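Local coordinates for protein histidine acid phosphatase (Hafnia alvei, PDB 4ARU) that belongs to branch 2 of the histidine phosphatase superfamily, a family of alpha/beta enzymes to which histidine acid phosphatases and phytases belong, at residues A[265-270]-A[314-319]; A[341-344]-A[348-351]. All coordinates share one frame; numbering follows the deposited sequence. Where two conformers were deposited one is given.

Contact 1 (A[265-270]-A[314-319]); sequences YIAKHN and SGMLGM
Met316 reaches across from helix 307-317 to the backbone of helix 264-282, where Ala267 and Lys268 receive it, and so packs the two helices of this alpha/beta fold against each other. Met316 CG lies 4.0 Å from Ala267 CB, and Met316 CE rests 3.9 Å from Lys268 CA and only slightly farther from Lys268 CB. The chain leaves the backbone with CG anti to the carbonyl carbon, runs extended to the sulfur and then bends at its last torsion (chi3 78°), which lays the terminal methyl alongside Lys268. An unbranched, flexible thioether suits a helix surface, since it can follow the relief there. Thr272 and Leu275, further along helix 264-282, and Ser405 of helix 395-405 also touch this side chain.

Small residues set how near the helices come. Ala267 points its methyl at Gly315, and the two CA atoms, Ala267 CA and Gly315 CA, are 5.9 Å apart; a residue with no side chain lets the alanine methyl approach the opposite backbone.

Among the polar groups, the Ala267 carbonyl lies against the thioether: Met316 SD is 3.7 Å from Ala267 O, with Met316 CG also close, in van der Waals contact. Lys268 offers CA and CB to the methionine; its extended chain carries the amine away, toward a long, weak ion pair with Glu407. Helix 307-317 ends close by in a Schellman motif: Gly318, with positive phi, is its C-prime residue, and Met319 N bonds Ser314 O at 2.9 Å.

With van der Waals contact alone joining these segments, the fit between the two helices depends on shape and side-chain size rather than on directional bonds.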
loop_
_atom_site.group_PDB
_atom_site.type_symbol
_atom_site.label_atom_id
_atom_site.label_comp_id
_atom_site.label_asym_id
_atom_site.label_seq_id
_atom_site.Cartn_x
_atom_site.Cartn_y
_atom_site.Cartn_z
ATOM N N TYR A 265 12.948 -7.217 -9.230
ATOM C CA TYR A 265 14.194 -7.360 -8.450
ATOM C C TYR A 265 14.091 -6.657 -7.115
ATOM O O TYR A 265 14.504 -7.162 -6.066
ATOM C CB TYR A 265 15.375 -6.837 -9.263
ATOM C CG TYR A 265 16.711 -7.014 -8.587
ATOM C CD1 TYR A 265 17.340 -8.242 -8.552
ATOM C CD2 TYR A 265 17.321 -5.966 -7.949
ATOM C CE1 TYR A 265 18.561 -8.391 -7.927
ATOM C CE2 TYR A 265 18.529 -6.109 -7.322
ATOM C CZ TYR A 265 19.132 -7.333 -7.306
ATOM O OH TYR A 265 20.336 -7.469 -6.652
ATOM N N ILE A 266 13.556 -5.460 -7.120
ATOM C CA ILE A 266 13.420 -4.701 -5.891
ATOM C C ILE A 266 12.306 -5.335 -5.048
ATOM O O ILE A 266 12.456 -5.517 -3.818
ATOM C CB ILE A 266 13.065 -3.221 -6.194
ATOM C CG1 ILE A 266 14.226 -2.556 -6.917
ATOM C CG2 ILE A 266 12.716 -2.490 -4.917
ATOM C CD1 ILE A 266 13.982 -1.116 -7.306
ATOM N N ALA A 267 11.166 -5.607 -5.677
ATOM C CA ALA A 267 9.993 -6.093 -4.981
ATOM C C ALA A 267 10.325 -7.415 -4.224
ATOM O O ALA A 267 9.898 -7.554 -3.093
ATOM C CB ALA A 267 8.905 -6.369 -5.981
ATOM N N LYS A 268 11.105 -8.307 -4.804
ATOM C CA LYS A 268 11.358 -9.572 -4.108
ATOM C C LYS A 268 12.317 -9.394 -2.952
ATOM O O LYS A 268 12.249 -10.173 -1.995
ATOM C CB LYS A 268 11.840 -10.666 -5.051
ATOM C CG LYS A 268 13.250 -10.465 -5.527
ATOM C CD LYS A 268 13.578 -11.389 -6.669
ATOM C CE LYS A 268 15.045 -11.375 -6.967
ATOM N NZ LYS A 268 15.466 -12.410 -7.965
ATOM N N HIS A 269 13.207 -8.397 -3.004
ATOM C CA HIS A 269 14.131 -8.174 -1.890
ATOM C C HIS A 269 13.387 -7.543 -0.730
ATOM O O HIS A 269 13.761 -7.789 0.420
ATOM C CB HIS A 269 15.344 -7.335 -2.303
ATOM C CG HIS A 269 16.388 -8.112 -3.016
ATOM N ND1 HIS A 269 16.336 -8.388 -4.374
ATOM C CD2 HIS A 269 17.523 -8.694 -2.566
ATOM C CE1 HIS A 269 17.368 -9.132 -4.709
ATOM N NE2 HIS A 269 18.132 -9.293 -3.645
ATOM N N ASN A 270 12.396 -6.700 -0.994
ATOM C CA ASN A 270 11.675 -6.001 0.069
ATOM C C ASN A 270 10.436 -6.748 0.517
ATOM O O ASN A 270 9.958 -6.517 1.636
ATOM C CB ASN A 270 11.332 -4.591 -0.374
ATOM C CG ASN A 270 12.555 -3.695 -0.504
ATOM O OD1 ASN A 270 13.135 -3.299 0.483
ATOM N ND2 ASN A 270 12.957 -3.384 -1.738
ATOM N N SER A 314 2.450 -6.733 -5.106
ATOM C CA SER A 314 1.885 -6.684 -6.457
ATOM C C SER A 314 2.934 -7.023 -7.511
ATOM O O SER A 314 2.642 -7.740 -8.438
ATOM C CB SER A 314 1.179 -5.366 -6.653
ATOM O OG SER A 314 2.024 -4.387 -7.046
ATOM N N GLY A 315 4.149 -6.507 -7.393
ATOM C CA GLY A 315 5.187 -6.813 -8.351
ATOM C C GLY A 315 5.602 -8.271 -8.324
ATOM O O GLY A 315 5.818 -8.886 -9.384
ATOM N N MET A 316 5.708 -8.859 -7.126
ATOM C CA MET A 316 6.090 -10.266 -6.995
ATOM C C MET A 316 5.069 -11.202 -7.642
ATOM O O MET A 316 5.464 -12.186 -8.265
ATOM C CB MET A 316 6.282 -10.672 -5.540
ATOM C CG MET A 316 7.426 -9.968 -4.873
ATOM S SD MET A 316 7.633 -10.474 -3.153
ATOM C CE MET A 316 8.427 -12.006 -3.356
ATOM N N LEU A 317 3.785 -10.880 -7.481
ATOM C CA LEU A 317 2.680 -11.688 -8.009
ATOM C C LEU A 317 2.213 -11.218 -9.405
ATOM O O LEU A 317 1.351 -11.880 -10.017
ATOM C CB LEU A 317 1.503 -11.695 -7.035
ATOM C CG LEU A 317 1.738 -12.507 -5.756
ATOM C CD1 LEU A 317 0.608 -12.329 -4.784
ATOM C CD2 LEU A 317 2.044 -13.972 -6.009
ATOM N N GLY A 318 2.844 -10.172 -9.956
ATOM C CA GLY A 318 2.459 -9.662 -11.278
ATOM C C GLY A 318 1.067 -9.062 -11.329
ATOM O O GLY A 318 0.437 -9.075 -12.401
ATOM N N MET A 319 0.519 -8.604 -10.208
ATOM C CA MET A 319 -0.870 -8.073 -10.143
ATOM C C MET A 319 -0.836 -6.578 -10.445
ATOM O O MET A 319 -0.023 -5.838 -9.862
ATOM C CB MET A 319 -1.496 -8.323 -8.781
ATOM C CG MET A 319 -1.593 -9.799 -8.443
ATOM S SD MET A 319 -2.443 -10.120 -6.873
ATOM C CE MET A 319 -1.418 -9.192 -5.750
#

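Contact 2 (A[341-344]-A[348-351]); sequences WVDN and PYVS
Trp341 and Tyr349 face each other as an antiparallel hydrogen-bonded pair, and this is the close-knit part of the contact. Trp341 N donates to Tyr349 O at 2.9 Å, and Tyr349 N returns a bond to Trp341 O at 2.8 Å. Trp341 O also receives a CA-H...O contact from Pro348 CA at 3.3 Å. The indole is buried: its CD1 side lies next to Ser351, its NE1 is hydrogen-bonded to Glu339, and Tyr392 meets it edge-to-face. A large aromatic with one polar N-H suits this place, because its broad apolar surface packs on Leu10 and Phe8 while the Glu339 carboxylate accepts the N-H.

The two strands, 335-342 and 348-356, form a beta hairpin within the mixed sheet of this alpha/beta fold; strand 9-18 flanks the first, and Val350 pairs through its backbone with Cys393 on the far side of the second.

Toward the turn, Val342, Asp343 and Pro348 are partly exposed, unlike the buried Trp341 and Ser351, and each meets the other segment with less of its surface than Trp341 or Tyr349 does. Val342 and Pro348 make the next, non-hydrogen-bonded pair, on the face opposite Trp341 and Tyr349, with an apolar touch between their side chains. In such a pair no amide hydrogen of residue 348 is needed toward Val342, which suits proline. Beyond it the connection is polar. Asp343 places CG between its backbone N and carbonyl carbon (chi1 66°), turning the carboxylate back across the hairpin to the end of the tyrosine. Tyr349 OH donates to Asp343 OD2 at 2.8 Å, reaching it from above the carboxylate plane, and the ring and carboxylate planes stand 73° apart. The other oxygen, Asp343 OD1, accepts the backbone N-H groups of Ala345 and Lys347.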
loop_
_atom_site.group_PDB
_atom_site.type_symbol
_atom_site.label_atom_id
_atom_site.label_comp_id
_atom_site.label_asym_id
_atom_site.label_seq_id
_atom_site.Cartn_x
_atom_site.Cartn_y
_atom_site.Cartn_z
ATOM N N TRP A 341 -10.563 -19.825 0.217
ATOM C CA TRP A 341 -11.875 -20.420 0.008
ATOM C C TRP A 341 -11.691 -21.905 -0.198
ATOM O O TRP A 341 -10.678 -22.331 -0.764
ATOM C CB TRP A 341 -12.496 -19.845 -1.263
ATOM C CG TRP A 341 -12.946 -18.467 -1.130
ATOM C CD1 TRP A 341 -12.248 -17.305 -1.370
ATOM C CD2 TRP A 341 -14.262 -18.059 -0.716
ATOM N NE1 TRP A 341 -13.056 -16.218 -1.137
ATOM C CE2 TRP A 341 -14.282 -16.653 -0.726
ATOM C CE3 TRP A 341 -15.422 -18.757 -0.345
ATOM C CZ2 TRP A 341 -15.413 -15.932 -0.348
ATOM C CZ3 TRP A 341 -16.543 -18.032 0.027
ATOM C CH2 TRP A 341 -16.522 -16.636 0.010
ATOM N N VAL A 342 -12.656 -22.708 0.218
ATOM C CA VAL A 342 -12.647 -24.149 -0.170
ATOM C C VAL A 342 -13.973 -24.447 -0.768
ATOM O O VAL A 342 -14.978 -23.899 -0.363
ATOM C CB VAL A 342 -12.436 -25.253 0.915
ATOM C CG1 VAL A 342 -11.044 -25.194 1.498
ATOM C CG2 VAL A 342 -13.542 -25.256 1.976
ATOM N N ASP A 343 -13.970 -25.255 -1.812
ATOM C CA ASP A 343 -15.239 -25.714 -2.419
ATOM C C ASP A 343 -15.798 -26.885 -1.656
ATOM O O ASP A 343 -15.201 -27.356 -0.697
ATOM C CB ASP A 343 -15.084 -25.956 -3.931
ATOM C CG ASP A 343 -14.166 -27.104 -4.274
ATOM O OD1 ASP A 343 -13.884 -28.005 -3.461
ATOM O OD2 ASP A 343 -13.750 -27.121 -5.481
ATOM N N ASN A 344 -16.944 -27.397 -2.092
ATOM C CA ASN A 344 -17.550 -28.486 -1.379
ATOM C C ASN A 344 -16.865 -29.836 -1.536
ATOM O O ASN A 344 -17.291 -30.815 -0.927
ATOM C CB ASN A 344 -19.040 -28.550 -1.672
ATOM C CG ASN A 344 -19.350 -28.989 -3.090
ATOM O OD1 ASN A 344 -18.485 -29.479 -3.816
ATOM N ND2 ASN A 344 -20.591 -28.842 -3.460
ATOM N N PRO A 348 -8.796 -26.091 -1.820
ATOM C CA PRO A 348 -8.561 -24.707 -1.450
ATOM C C PRO A 348 -8.106 -23.840 -2.607
ATOM O O PRO A 348 -7.359 -24.314 -3.487
ATOM C CB PRO A 348 -7.475 -24.785 -0.335
ATOM C CG PRO A 348 -6.864 -26.094 -0.530
ATOM C CD PRO A 348 -7.724 -26.994 -1.378
ATOM N N TYR A 349 -8.596 -22.626 -2.586
ATOM C CA TYR A 349 -8.249 -21.596 -3.534
ATOM C C TYR A 349 -7.933 -20.316 -2.799
ATOM O O TYR A 349 -8.357 -20.098 -1.649
ATOM C CB TYR A 349 -9.436 -21.268 -4.441
ATOM C CG TYR A 349 -10.110 -22.394 -5.138
ATOM C CD1 TYR A 349 -11.119 -23.139 -4.504
ATOM C CD2 TYR A 349 -9.793 -22.733 -6.468
ATOM C CE1 TYR A 349 -11.777 -24.149 -5.154
ATOM C CE2 TYR A 349 -10.480 -23.749 -7.135
ATOM C CZ TYR A 349 -11.449 -24.476 -6.455
ATOM O OH TYR A 349 -12.161 -25.472 -7.081
ATOM N N VAL A 350 -7.223 -19.438 -3.487
ATOM C CA VAL A 350 -6.972 -18.079 -3.025
ATOM C C VAL A 350 -7.618 -17.111 -3.994
ATOM O O VAL A 350 -7.460 -17.265 -5.232
ATOM C CB VAL A 350 -5.444 -17.756 -2.949
ATOM C CG1 VAL A 350 -5.191 -16.304 -2.491
ATOM C CG2 VAL A 350 -4.675 -18.766 -2.100
ATOM N N SER A 351 -8.382 -16.165 -3.487
ATOM C CA SER A 351 -8.843 -14.993 -4.224
ATOM C C SER A 351 -8.109 -13.757 -3.683
ATOM O O SER A 351 -7.780 -13.713 -2.488
ATOM C CB SER A 351 -10.345 -14.814 -4.002
ATOM O OG SER A 351 -10.908 -13.910 -4.930
#

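Both contacts are partly buried, but contact 1 is the more interior, its centre about 13 Å from the centre of the chain, and contact 2 the more peripheral, its centre about 25 Å away. Helix 307-317, which supplies 314-319, is succeeded in the chain by strand 335-342, whose end enters 341-344. Contact 1 brings together helices separated in sequence, whereas contact 2 closes a local hairpin. Backbone pairing and a tyrosine-carboxylate bond hold the hairpin; the helices meet through small residues and a thioether. The nearest atoms of the two contacts are about 7 Å apart, but helix 395-405 packs against both, touching Met316 and Leu317 in one and Pro348 and Val350 in the other.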